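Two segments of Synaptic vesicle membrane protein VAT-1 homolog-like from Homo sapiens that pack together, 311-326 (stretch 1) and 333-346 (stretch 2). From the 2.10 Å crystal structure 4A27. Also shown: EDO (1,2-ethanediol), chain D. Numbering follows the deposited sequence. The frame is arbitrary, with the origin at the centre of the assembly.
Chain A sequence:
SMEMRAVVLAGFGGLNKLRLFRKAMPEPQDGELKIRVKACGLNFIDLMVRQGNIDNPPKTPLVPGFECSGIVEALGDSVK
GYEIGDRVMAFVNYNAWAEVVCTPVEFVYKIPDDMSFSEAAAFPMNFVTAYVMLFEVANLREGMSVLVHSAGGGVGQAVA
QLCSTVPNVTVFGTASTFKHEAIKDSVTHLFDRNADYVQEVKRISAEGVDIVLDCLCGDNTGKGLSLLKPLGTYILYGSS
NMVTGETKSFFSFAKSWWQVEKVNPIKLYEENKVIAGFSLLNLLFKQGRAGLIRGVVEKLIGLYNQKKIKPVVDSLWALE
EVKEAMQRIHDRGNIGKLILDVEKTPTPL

Stretch 1 311-326: PVVDSLWALEEVKEAM
Stretch 2 (333-346) GNIGKLILDVEKTP

Parallel strands joined through a helix commonly bury apolar side chains beneath it and leave charged groups at the margins, and residues 311-326 and 333-346 of this VAT-1 homolog-like protein illustrate the principle over 1099 Å² of summed buried surface. The centre is Leu340 (chi1 m, chi2 t). Leu340 CD1 lies 3.5 Å from Val322 CG2 (chi1 t) and 4.4 Å from Leu319 CD2 (m, t), while Leu340 CD2 packs 3.9 Å from Trp317 CB. Beside it, Leu338 (m, p) brings CD2 to 4.1 Å from Ala325 CB, so the helix starting at Val322 rests on the sheet face that carries Ser315, Trp317, Leu338 and Leu340. The opposite face carries Val313 (t), Leu316 (m, t), Lys337 and Ile339 (m, m); here Leu316 CD2 approaches Ile339 CB at 3.8 Å, and Val313 CG1 approaches Ile339 CG1 at 4.2 Å.

Between these layers the strands 313-317 and 337-341 run parallel, their directions differing by 19° and their axes approaching to 4.5 Å. Val313 pairs with Lys337 (CA to CA 4.7 Å), but Ser315 pairs with Leu338, Leu316 with Ile339 and Trp317 with Leu340. The one-residue shift is a beta bulge at Asp314, whose phi/psi of -78/-45 departs from extended values. Leading into the bulge, Lys337 N donates to Val312 O (2.9 Å) and Asp314 N to Lys337 O (2.7 Å); beyond it, Ile339 N donates to Ser315 O (3.0 Å), Trp317 N to Ile339 O (2.9 Å) and Asp341 N to Trp317 O (2.7 Å).

At the bulge, the CA-to-CB bond of Asp314 (chi1 t, chi2 74°) points toward stretch 2, and Asp314 OD1 accepts from Ile335 N at 2.9 Å. A relay continues on its own strand: Ser315 OG (chi1 p) donates to Asp314 OD2 (2.7 Å) and accepts from Trp317 NE1 (2.8 Å), with the indole at chi1 m, chi2 81°. Gly336 has phi/psi 87/-164, angles that call for glycine; a CB there would also clash, 2.4 Å from Val312 O.

At the other end, a type I turn from Asp341 to Lys344, closed by Lys344 N to Asp341 O (3.1 Å), returns Lys344 (t, t, t, m) toward stretch 1. Lys344 NZ forms a salt bridge with Glu321 OE1 (3.5 Å) and a weak hydrogen bond to Leu316 O (3.3 Å). Glu321 (m, t), at the helix N-cap position, also accepts from Ala318 N through OE1 (2.8 Å). Pro346 CB packs 3.9 Å from Ala318 CB, and a water that accepts from Leu319 N (3.2 Å) lies 2.8 Å from Val342 O and from Lys344 O, bridging the stretches.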

ATOM      1  N   PRO A 311      -9.929  -0.507 -24.656  1.00 39.84           N
ATOM      2  CA  PRO A 311     -10.680   0.641 -24.179  1.00 38.12           C
ATOM      3  C   PRO A 311     -12.136   0.593 -24.638  1.00 43.69           C
ATOM      4  O   PRO A 311     -12.424   0.150 -25.734  1.00 36.57           O
ATOM      5  CB  PRO A 311      -9.911   1.837 -24.757  1.00 37.65           C
ATOM      6  CG  PRO A 311      -8.645   1.312 -25.306  1.00 35.45           C
ATOM      7  CD  PRO A 311      -8.752  -0.137 -25.474  1.00 45.90           C
ATOM      8  N   VAL A 312     -13.039   1.009 -23.761  1.00 36.12           N
ATOM      9  CA  VAL A 312     -14.480   1.030 -24.021  1.00 34.73           C
ATOM     10  C   VAL A 312     -14.775   2.480 -24.320  1.00 35.91           C
ATOM     11  O   VAL A 312     -14.521   3.338 -23.472  1.00 33.68           O
ATOM     12  CB  VAL A 312     -15.306   0.614 -22.794  1.00 38.75           C
ATOM     13  CG1 VAL A 312     -16.829   0.862 -23.022  1.00 45.41           C
ATOM     14  CG2 VAL A 312     -15.105  -0.894 -22.464  1.00 39.08           C
ATOM     15  N   VAL A 313     -15.231   2.760 -25.540  1.00 37.61           N
ATOM     16  CA  VAL A 313     -15.490   4.115 -26.010  1.00 35.84           C
ATOM     17  C   VAL A 313     -17.001   4.371 -25.952  1.00 39.82           C
ATOM     18  O   VAL A 313     -17.782   3.647 -26.521  1.00 39.06           O
ATOM     19  CB  VAL A 313     -14.954   4.345 -27.409  1.00 34.35           C
ATOM     20  CG1 VAL A 313     -15.269   5.780 -27.865  1.00 38.78           C
ATOM     21  CG2 VAL A 313     -13.415   4.098 -27.464  1.00 30.67           C
ATOM     22  N   ASP A 314     -17.411   5.399 -25.232  1.00 34.74           N
ATOM     23  CA  ASP A 314     -18.848   5.684 -25.103  1.00 35.17           C
ATOM     24  C   ASP A 314     -19.417   6.381 -26.357  1.00 37.80           C
ATOM     25  O   ASP A 314     -20.498   6.029 -26.839  1.00 37.52           O
ATOM     26  CB  ASP A 314     -19.059   6.595 -23.917  1.00 34.03           C
ATOM     27  CG  ASP A 314     -20.517   7.022 -23.760  1.00 41.83           C
ATOM     28  OD1 ASP A 314     -21.335   6.201 -23.345  1.00 44.18           O
ATOM     29  OD2 ASP A 314     -20.834   8.174 -24.043  1.00 48.28           O
ATOM     30  N   SER A 315     -18.690   7.380 -26.853  1.00 42.53           N
ATOM     31  CA  SER A 315     -19.208   8.289 -27.876  1.00 47.42           C
ATOM     32  C   SER A 315     -18.108   9.200 -28.428  1.00 39.74           C
ATOM     33  O   SER A 315     -17.137   9.479 -27.759  1.00 33.25           O
ATOM     34  CB  SER A 315     -20.326   9.140 -27.279  1.00 39.89           C
ATOM     35  OG  SER A 315     -19.860   9.732 -26.082  1.00 50.33           O
ATOM     36  N   LEU A 316     -18.296   9.631 -29.662  1.00 43.73           N
ATOM     37  CA  LEU A 316     -17.399  10.526 -30.371  1.00 36.84           C
ATOM     38  C   LEU A 316     -18.106  11.839 -30.587  1.00 36.44           C
ATOM     39  O   LEU A 316     -19.258  11.842 -30.971  1.00 36.36           O
ATOM     40  CB  LEU A 316     -17.083   9.917 -31.727  1.00 40.05           C
ATOM     41  CG  LEU A 316     -16.412   8.545 -31.701  1.00 50.72           C
ATOM     42  CD1 LEU A 316     -16.284   8.037 -33.168  1.00 49.35           C
ATOM     43  CD2 LEU A 316     -15.077   8.542 -31.017  1.00 40.93           C
ATOM     44  N   TRP A 317     -17.397  12.938 -30.367  1.00 37.51           N
ATOM     45  CA  TRP A 317     -17.927  14.257 -30.475  1.00 36.40           C
ATOM     46  C   TRP A 317     -17.085  15.150 -31.360  1.00 42.07           C
ATOM     47  O   TRP A 317     -15.844  15.105 -31.313  1.00 37.60           O
ATOM     48  CB  TRP A 317     -17.965  14.862 -29.063  1.00 45.80           C
ATOM     49  CG  TRP A 317     -18.732  14.034 -28.128  1.00 43.59           C
ATOM     50  CD1 TRP A 317     -18.284  12.915 -27.464  1.00 51.69           C
ATOM     51  CD2 TRP A 317     -20.108  14.164 -27.813  1.00 42.10           C
ATOM     52  NE1 TRP A 317     -19.298  12.374 -26.728  1.00 49.62           N
ATOM     53  CE2 TRP A 317     -20.434  13.117 -26.926  1.00 42.66           C
ATOM     54  CE3 TRP A 317     -21.108  15.061 -28.192  1.00 43.96           C
ATOM     55  CZ2 TRP A 317     -21.717  12.964 -26.388  1.00 46.33           C
ATOM     56  CZ3 TRP A 317     -22.378  14.913 -27.671  1.00 41.63           C
ATOM     57  CH2 TRP A 317     -22.669  13.882 -26.748  1.00 44.55           C
ATOM     58  N   ALA A 318     -17.766  16.027 -32.107  1.00 40.76           N
ATOM     59  CA  ALA A 318     -17.097  17.075 -32.891  1.00 51.01           C
ATOM     60  C   ALA A 318     -16.447  18.085 -31.941  1.00 53.20           C
ATOM     61  O   ALA A 318     -16.859  18.203 -30.790  1.00 42.82           O
ATOM     62  CB  ALA A 318     -18.141  17.822 -33.804  1.00 40.65           C
ATOM     63  N   LEU A 319     -15.443  18.815 -32.411  1.00 49.75           N
ATOM     64  CA  LEU A 319     -14.865  19.899 -31.601  1.00 58.96           C
ATOM     65  C   LEU A 319     -15.915  20.927 -31.182  1.00 59.38           C
ATOM     66  O   LEU A 319     -15.837  21.487 -30.091  1.00 67.05           O
ATOM     67  CB  LEU A 319     -13.740  20.623 -32.335  1.00 71.55           C
ATOM     68  CG  LEU A 319     -12.337  20.041 -32.414  1.00 72.83           C
ATOM     69  CD1 LEU A 319     -11.536  21.062 -33.142  1.00 56.82           C
ATOM     70  CD2 LEU A 319     -11.717  19.787 -31.036  1.00 62.27           C
ATOM     71  N   GLU A 320     -16.893  21.174 -32.049  1.00 52.01           N
ATOM     72  CA  GLU A 320     -18.002  22.087 -31.760  1.00 55.89           C
ATOM     73  C   GLU A 320     -18.910  21.563 -30.656  1.00 62.84           C
ATOM     74  O   GLU A 320     -19.740  22.318 -30.139  1.00 53.79           O
ATOM     75  CB  GLU A 320     -18.877  22.311 -33.010  1.00 68.18           C
ATOM     76  CG  GLU A 320     -18.340  23.275 -34.072  1.00 78.54           C
ATOM     77  CD  GLU A 320     -17.298  22.676 -35.004  1.00 95.10           C
ATOM     78  OE1 GLU A 320     -16.932  21.489 -34.844  1.00118.02           O
ATOM     79  OE2 GLU A 320     -16.816  23.413 -35.897  1.00 73.17           O
ATOM     80  N   GLU A 321     -18.811  20.271 -30.332  1.00 57.62           N
ATOM     81  CA  GLU A 321     -19.785  19.630 -29.428  1.00 54.23           C
ATOM     82  C   GLU A 321     -19.228  19.389 -28.019  1.00 56.40           C
ATOM     83  O   GLU A 321     -19.787  18.604 -27.264  1.00 48.85           O
ATOM     84  CB  GLU A 321     -20.291  18.313 -30.047  1.00 43.26           C
ATOM     85  CG  GLU A 321     -21.198  18.490 -31.296  1.00 52.55           C
ATOM     86  CD  GLU A 321     -21.352  17.227 -32.165  1.00 54.21           C
ATOM     87  OE1 GLU A 321     -20.517  16.276 -32.067  1.00 57.42           O
ATOM     88  OE2 GLU A 321     -22.305  17.200 -32.991  1.00 65.72           O
ATOM     89  N   VAL A 322     -18.132  20.060 -27.667  1.00 64.22           N
ATOM     90  CA  VAL A 322     -17.477  19.832 -26.372  1.00 63.80           C
ATOM     91  C   VAL A 322     -18.376  20.143 -25.154  1.00 49.47           C
ATOM     92  O   VAL A 322     -18.297  19.447 -24.129  1.00 48.28           O
ATOM     93  CB  VAL A 322     -16.114  20.576 -26.277  1.00 65.26           C
ATOM     94  CG1 VAL A 322     -15.386  20.227 -24.984  1.00 70.01           C
ATOM     95  CG2 VAL A 322     -15.237  20.186 -27.405  1.00 81.76           C
ATOM     96  N   LYS A 323     -19.243  21.141 -25.268  1.00 57.55           N
ATOM     97  CA  LYS A 323     -20.192  21.487 -24.197  1.00 51.85           C
ATOM     98  C   LYS A 323     -21.120  20.320 -23.933  1.00 51.06           C
ATOM     99  O   LYS A 323     -21.332  19.909 -22.791  1.00 48.00           O
ATOM    100  CB  LYS A 323     -21.020  22.732 -24.572  1.00 62.47           C
ATOM    101  CG  LYS A 323     -20.245  24.052 -24.577  1.00 70.80           C
ATOM    102  CD  LYS A 323     -21.169  25.270 -24.868  1.00 63.26           C
ATOM    103  N   GLU A 324     -21.683  19.759 -24.993  1.00 51.80           N
ATOM    104  CA  GLU A 324     -22.623  18.636 -24.828  1.00 49.12           C
ATOM    105  C   GLU A 324     -21.938  17.374 -24.251  1.00 48.90           C
ATOM    106  O   GLU A 324     -22.532  16.653 -23.455  1.00 51.07           O
ATOM    107  CB  GLU A 324     -23.314  18.315 -26.148  1.00 59.64           C
ATOM    108  CG  GLU A 324     -24.462  17.329 -26.022  1.00 73.22           C
ATOM    109  CD  GLU A 324     -25.208  17.033 -27.344  1.00 90.63           C
ATOM    110  OE1 GLU A 324     -25.044  17.774 -28.364  1.00 66.05           O
ATOM    111  OE2 GLU A 324     -25.962  16.028 -27.335  1.00 73.22           O
ATOM    112  N   ALA A 325     -20.689  17.122 -24.634  1.00 38.23           N
ATOM    113  CA  ALA A 325     -19.979  15.991 -24.075  1.00 42.22           C
ATOM    114  C   ALA A 325     -19.732  16.191 -22.568  1.00 45.23           C
ATOM    115  O   ALA A 325     -19.890  15.257 -21.782  1.00 42.44           O
ATOM    116  CB  ALA A 325     -18.689  15.784 -24.798  1.00 33.90           C
ATOM    117  N   MET A 326     -19.282  17.384 -22.185  1.00 42.83           N
ATOM    118  CA  MET A 326     -19.064  17.700 -20.774  1.00 50.90           C
ATOM    119  C   MET A 326     -20.305  17.536 -19.949  1.00 49.53           C
ATOM    120  O   MET A 326     -20.258  17.022 -18.823  1.00 54.87           O
ATOM    121  CB  MET A 326     -18.565  19.125 -20.606  1.00 47.69           C
ATOM    122  CG  MET A 326     -17.072  19.209 -20.791  1.00 70.59           C
ATOM    123  SD  MET A 326     -16.469  20.808 -20.301  1.00 77.96           S
ATOM    124  CE  MET A 326     -14.764  20.437 -19.951  1.00 79.96           C
ATOM    125  N   GLY A 333     -23.925   9.925 -17.602  1.00 48.10           N
ATOM    126  CA  GLY A 333     -24.694   9.143 -18.557  1.00 50.53           C
ATOM    127  C   GLY A 333     -23.900   8.194 -19.426  1.00 56.77           C
ATOM    128  O   GLY A 333     -24.483   7.416 -20.182  1.00 50.38           O
ATOM    129  N   ASN A 334     -22.569   8.273 -19.351  1.00 51.74           N
ATOM    130  CA  ASN A 334     -21.696   7.478 -20.209  1.00 40.71           C
ATOM    131  C   ASN A 334     -21.368   6.066 -19.710  1.00 44.61           C
ATOM    132  O   ASN A 334     -21.341   5.810 -18.508  1.00 44.27           O
ATOM    133  CB  ASN A 334     -20.371   8.212 -20.402  1.00 43.26           C
ATOM    134  CG  ASN A 334     -19.698   8.520 -19.091  1.00 45.07           C
ATOM    135  OD1 ASN A 334     -20.214   9.290 -18.292  1.00 44.86           O
ATOM    136  ND2 ASN A 334     -18.560   7.920 -18.853  1.00 33.84           N
ATOM    137  N   ILE A 335     -21.080   5.166 -20.652  1.00 38.86           N
ATOM    138  CA  ILE A 335     -20.417   3.898 -20.378  1.00 41.29           C
ATOM    139  C   ILE A 335     -19.054   3.907 -21.108  1.00 38.95           C
ATOM    140  O   ILE A 335     -18.990   3.742 -22.319  1.00 38.47           O
ATOM    141  CB  ILE A 335     -21.270   2.701 -20.871  1.00 41.81           C
ATOM    142  CG1 ILE A 335     -22.515   2.589 -20.016  1.00 48.99           C
ATOM    143  CG2 ILE A 335     -20.513   1.371 -20.767  1.00 40.48           C
ATOM    144  CD1 ILE A 335     -23.564   1.596 -20.556  1.00 49.10           C
ATOM    145  N   GLY A 336     -17.972   4.083 -20.372  1.00 39.00           N
ATOM    146  CA  GLY A 336     -16.666   4.229 -21.017  1.00 39.92           C
ATOM    147  C   GLY A 336     -16.383   5.671 -21.387  1.00 46.39           C
ATOM    148  O   GLY A 336     -17.039   6.606 -20.917  1.00 35.44           O
ATOM    149  N   LYS A 337     -15.406   5.845 -22.252  1.00 38.68           N
ATOM    150  CA  LYS A 337     -14.751   7.136 -22.458  1.00 44.44           C
ATOM    151  C   LYS A 337     -15.440   8.008 -23.487  1.00 35.28           C
ATOM    152  O   LYS A 337     -15.935   7.505 -24.470  1.00 32.93           O
ATOM    153  CB  LYS A 337     -13.344   6.855 -23.007  1.00 45.54           C
ATOM    154  CG  LYS A 337     -12.450   8.064 -23.073  1.00 47.31           C
ATOM    155  CD  LYS A 337     -11.586   8.187 -21.861  1.00 41.63           C
ATOM    156  CE  LYS A 337     -10.787   9.493 -21.833  1.00 36.70           C
ATOM    157  NZ  LYS A 337      -9.842   9.583 -20.699  1.00 36.83           N
ATOM    158  N   LEU A 338     -15.455   9.311 -23.276  1.00 30.14           N
ATOM    159  CA  LEU A 338     -15.950  10.223 -24.298  1.00 33.77           C
ATOM    160  C   LEU A 338     -14.732  10.758 -25.018  1.00 32.00           C
ATOM    161  O   LEU A 338     -13.757  11.121 -24.388  1.00 33.42           O
ATOM    162  CB  LEU A 338     -16.746  11.390 -23.679  1.00 34.38           C
ATOM    163  CG  LEU A 338     -18.070  10.980 -23.034  1.00 44.68           C
ATOM    164  CD1 LEU A 338     -17.808  10.138 -21.773  1.00 36.84           C
ATOM    165  CD2 LEU A 338     -18.891  12.223 -22.757  1.00 34.38           C
ATOM    166  N   ILE A 339     -14.805  10.830 -26.336  1.00 29.39           N
ATOM    167  CA  ILE A 339     -13.702  11.241 -27.148  1.00 28.10           C
ATOM    168  C   ILE A 339     -14.078  12.375 -28.061  1.00 29.07           C
ATOM    169  O   ILE A 339     -15.124  12.351 -28.681  1.00 34.12           O
ATOM    170  CB  ILE A 339     -13.282  10.094 -28.094  1.00 35.20           C
ATOM    171  CG1 ILE A 339     -12.655   8.981 -27.277  1.00 39.23           C
ATOM    172  CG2 ILE A 339     -12.318  10.627 -29.153  1.00 38.30           C
ATOM    173  CD1 ILE A 339     -11.510   9.484 -26.389  1.00 33.21           C
ATOM    174  N   LEU A 340     -13.203  13.384 -28.126  1.00 32.15           N
ATOM    175  CA  LEU A 340     -13.358  14.464 -29.091  1.00 34.95           C
ATOM    176  C   LEU A 340     -12.659  13.991 -30.361  1.00 32.19           C
ATOM    177  O   LEU A 340     -11.453  13.731 -30.341  1.00 34.22           O
ATOM    178  CB  LEU A 340     -12.659  15.712 -28.613  1.00 35.56           C
ATOM    179  CG  LEU A 340     -13.197  16.373 -27.348  1.00 53.08           C
ATOM    180  CD1 LEU A 340     -12.641  17.804 -27.255  1.00 54.81           C
ATOM    181  CD2 LEU A 340     -14.731  16.350 -27.353  1.00 44.80           C
ATOM    182  N   ASP A 341     -13.412  13.857 -31.427  1.00 31.65           N
ATOM    183  CA  ASP A 341     -12.887  13.358 -32.696  1.00 36.85           C
ATOM    184  C   ASP A 341     -12.750  14.563 -33.661  1.00 38.98           C
ATOM    185  O   ASP A 341     -13.748  15.104 -34.133  1.00 37.07           O
ATOM    186  CB  ASP A 341     -13.866  12.312 -33.225  1.00 45.57           C
ATOM    187  CG  ASP A 341     -13.422  11.685 -34.496  1.00 43.94           C
ATOM    188  OD1 ASP A 341     -12.721  12.367 -35.273  1.00 53.75           O
ATOM    189  OD2 ASP A 341     -13.829  10.531 -34.733  1.00 51.99           O
ATOM    190  N   VAL A 342     -11.516  14.990 -33.915  1.00 36.86           N
ATOM    191  CA  VAL A 342     -11.256  16.235 -34.673  1.00 38.34           C
ATOM    192  C   VAL A 342     -11.893  16.228 -36.106  1.00 42.29           C
ATOM    193  O   VAL A 342     -12.373  17.251 -36.554  1.00 38.79           O
ATOM    194  CB  VAL A 342      -9.740  16.535 -34.760  1.00 39.12           C
ATOM    195  CG1 VAL A 342      -9.479  17.734 -35.647  1.00 42.97           C
ATOM    196  CG2 VAL A 342      -9.161  16.688 -33.362  1.00 39.07           C
ATOM    197  N   GLU A 343     -11.923  15.077 -36.783  1.00 33.69           N
ATOM    198  CA  GLU A 343     -12.504  15.002 -38.150  1.00 38.76           C
ATOM    199  C   GLU A 343     -14.001  14.676 -38.173  1.00 38.13           C
ATOM    200  O   GLU A 343     -14.586  14.491 -39.237  1.00 40.15           O
ATOM    201  CB  GLU A 343     -11.719  13.994 -38.996  1.00 44.17           C
ATOM    202  CG  GLU A 343     -10.278  14.487 -39.280  1.00 42.27           C
ATOM    203  CD  GLU A 343      -9.426  13.534 -40.132  1.00 52.13           C
ATOM    204  OE1 GLU A 343      -9.921  12.482 -40.599  1.00 49.89           O
ATOM    205  OE2 GLU A 343      -8.233  13.837 -40.323  1.00 55.05           O
ATOM    206  N   LYS A 344     -14.649  14.631 -37.009  1.00 36.81           N
ATOM    207  CA  LYS A 344     -16.105  14.384 -36.994  1.00 35.58           C
ATOM    208  C   LYS A 344     -16.901  15.652 -37.285  1.00 40.63           C
ATOM    209  O   LYS A 344     -16.671  16.709 -36.691  1.00 40.58           O
ATOM    210  CB  LYS A 344     -16.559  13.719 -35.692  1.00 37.27           C
ATOM    211  CG  LYS A 344     -18.056  13.374 -35.661  1.00 44.61           C
ATOM    212  CD  LYS A 344     -18.412  12.403 -34.540  1.00 43.27           C
ATOM    213  CE  LYS A 344     -19.911  12.113 -34.531  1.00 51.57           C
ATOM    214  NZ  LYS A 344     -20.578  13.145 -33.715  1.00 66.07           N
ATOM    215  N   THR A 345     -17.832  15.553 -38.235  1.00 42.21           N
ATOM    216  CA  THR A 345     -18.686  16.671 -38.528  1.00 43.85           C
ATOM    217  C   THR A 345     -19.733  16.794 -37.458  1.00 43.65           C
ATOM    218  O   THR A 345     -20.290  15.765 -37.077  1.00 47.73           O
ATOM    219  CB  THR A 345     -19.504  16.443 -39.823  1.00 54.12           C
ATOM    220  OG1 THR A 345     -18.699  15.786 -40.817  1.00 61.59           O
ATOM    221  CG2 THR A 345     -20.048  17.797 -40.325  1.00 47.82           C
ATOM    222  N   PRO A 346     -20.072  18.037 -37.045  1.00 50.83           N
ATOM    223  CA  PRO A 346     -21.228  18.260 -36.143  1.00 57.31           C
ATOM    224  C   PRO A 346     -22.564  18.149 -36.864  1.00 59.13           C
ATOM    225  O   PRO A 346     -22.653  18.586 -38.020  1.00 54.86           O
ATOM    226  CB  PRO A 346     -21.033  19.700 -35.650  1.00 53.82           C
ATOM    227  CG  PRO A 346     -20.179  20.367 -36.673  1.00 58.07           C
ATOM    228  CD  PRO A 346     -19.325  19.287 -37.307  1.00 48.55           C
TER
HETATM  229  C1  EDO D1388      -7.364  16.838 -40.083  1.00 70.50           C
HETATM  230  O1  EDO D1388      -6.499  16.065 -39.225  1.00 85.99           O
HETATM  231  C2  EDO D1388      -7.783  18.169 -39.437  1.00 64.98           C
HETATM  232  O2  EDO D1388      -6.621  18.874 -38.949  1.00 85.23           O
HETATM  233  O   HOH W   1     -14.720  18.176 -35.411  1.00 37.21           O